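Long-range contact in 3-phosphoshikimate 1-carboxyvinyltransferase (Streptomyces sviceus, PDB 7M0O), which probably transfers the enolpyruvyl group of phosphoenolpyruvate to the 5-hydroxyl of shikimate-3-phosphate, a late step in chorismate biosynthesis: residues Gln64-Ala69 against Thr87-Gly92. Residues are numbered along the deposited sequence; the frame is centred on the assembly and turned at random.
Sequences QGPAVA and TLAAAG
Gly65 and Gly92 meet backbone to backbone, their CA atoms 4.0 Å apart, where the loop 64-69 passes the chain leaving helix 79-90. Neither position has room for a side chain: a CB on Gly65 would run into Gly92 CA, and one on Gly92 into Pro66 CD. Gly65 also has a positive phi (93°, psi -168°) at which a CB would press on the carbonyl O of Gln64. That same oxygen takes a CA-H...O contact from Gly92, with Gln64 O 3.4 Å from Gly92 CA and a bent angle of 128° at the hydrogen. Beside the glycines the ring of Pro66 lies against residues 88-89 of the helix: CG is 4.2 Å from Ala89 CB, and CD is 4.0 Å from Leu88 O. The side chain of Gln64 forms the looser, exposed side: its CB points away from 87-92, and OE1 is hydrogen-bonded to His93 NE2. A water lies between Gln64 OE1 and Ala91 O, too close to both for the bridge to be certain. Gly92 N is hydrogen-bonded to Ala89 O (2.8 Å). The contact sets the loop leading into strand 70-74 against the exit from helix 79-90, within a beta-alpha-beta crossover to the parallel neighbour 95-99; Tyr96 of the latter strand touches both Pro66 and Ala89, while Leu88 packs on helix 8-20 and Ala91 on Leu163 of helix 155-163.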
loop_
_atom_site.group_PDB
_atom_site.type_symbol
_atom_site.label_atom_id
_atom_site.label_comp_id
_atom_site.label_asym_id
_atom_site.label_seq_id
_atom_site.Cartn_x
_atom_site.Cartn_y
_atom_site.Cartn_z
ATOM N N GLN A 64 15.587 7.958 21.078
ATOM C CA GLN A 64 14.880 8.810 22.031
ATOM C C GLN A 64 14.192 9.997 21.356
ATOM O O GLN A 64 13.847 10.967 22.027
ATOM C CB GLN A 64 15.814 9.304 23.140
ATOM C CG GLN A 64 16.254 8.232 24.139
ATOM C CD GLN A 64 15.104 7.474 24.746
ATOM O OE1 GLN A 64 14.106 8.059 25.187
ATOM N NE2 GLN A 64 15.231 6.156 24.773
ATOM N N GLY A 65 13.978 9.938 20.042
ATOM C CA GLY A 65 13.130 10.912 19.392
ATOM C C GLY A 65 13.863 12.116 18.835
ATOM O O GLY A 65 15.087 12.129 18.722
ATOM N N PRO A 66 13.104 13.148 18.455
ATOM C CA PRO A 66 13.697 14.315 17.790
ATOM C C PRO A 66 14.852 14.927 18.571
ATOM O O PRO A 66 14.826 15.001 19.800
ATOM C CB PRO A 66 12.522 15.290 17.689
ATOM C CG PRO A 66 11.313 14.388 17.599
ATOM C CD PRO A 66 11.637 13.248 18.549
ATOM N N ALA A 67 15.861 15.397 17.832
ATOM C CA ALA A 67 17.019 16.026 18.461
ATOM C C ALA A 67 16.660 17.384 19.054
ATOM O O ALA A 67 17.021 17.688 20.201
ATOM C CB ALA A 67 18.155 16.164 17.446
ATOM N N VAL A 68 15.939 18.216 18.294
ATOM C CA VAL A 68 15.679 19.586 18.725
ATOM C C VAL A 68 14.763 19.599 19.945
ATOM O O VAL A 68 13.958 18.690 20.165
ATOM C CB VAL A 68 15.074 20.418 17.581
ATOM C CG1 VAL A 68 16.047 20.494 16.410
ATOM C CG2 VAL A 68 13.742 19.838 17.126
ATOM N N ALA A 69 14.887 20.653 20.752
ATOM C CA ALA A 69 14.041 20.800 21.926
ATOM C C ALA A 69 12.686 21.419 21.600
ATOM O O ALA A 69 11.748 21.264 22.381
ATOM C CB ALA A 69 14.755 21.647 22.982
ATOM N N THR A 87 3.394 11.010 16.215
ATOM C CA THR A 87 3.627 9.798 17.000
ATOM C C THR A 87 5.098 9.656 17.380
ATOM O O THR A 87 5.433 9.400 18.545
ATOM C CB THR A 87 3.166 8.573 16.211
ATOM O OG1 THR A 87 1.774 8.672 15.910
ATOM C CG2 THR A 87 3.443 7.275 17.003
ATOM N N LEU A 88 5.993 9.768 16.396
ATOM C CA LEU A 88 7.430 9.768 16.674
ATOM C C LEU A 88 7.811 10.832 17.691
ATOM O O LEU A 88 8.598 10.585 18.613
ATOM C CB LEU A 88 8.205 10.020 15.383
ATOM C CG LEU A 88 8.471 8.818 14.498
ATOM C CD1 LEU A 88 8.895 9.323 13.111
ATOM C CD2 LEU A 88 9.563 7.945 15.127
ATOM N N ALA A 89 7.301 12.046 17.506
ATOM C CA ALA A 89 7.649 13.122 18.424
ATOM C C ALA A 89 7.135 12.835 19.826
ATOM O O ALA A 89 7.821 13.132 20.813
ATOM C CB ALA A 89 7.098 14.449 17.906
ATOM N N ALA A 90 5.932 12.263 19.940
ATOM C CA ALA A 90 5.357 11.985 21.259
ATOM C C ALA A 90 6.235 11.049 22.073
ATOM O O ALA A 90 6.237 11.118 23.313
ATOM C CB ALA A 90 3.964 11.374 21.118
ATOM N N ALA A 91 6.976 10.164 21.407
ATOM C CA ALA A 91 7.872 9.273 22.127
ATOM C C ALA A 91 9.167 9.949 22.552
ATOM O O ALA A 91 9.920 9.359 23.331
ATOM C CB ALA A 91 8.204 8.052 21.275
ATOM N N GLY A 92 9.447 11.147 22.050
ATOM C CA GLY A 92 10.644 11.905 22.366
ATOM C C GLY A 92 10.410 12.927 23.464
ATOM O O GLY A 92 9.517 12.781 24.302
HETATM O O HOH W 1 11.868 7.961 23.964
#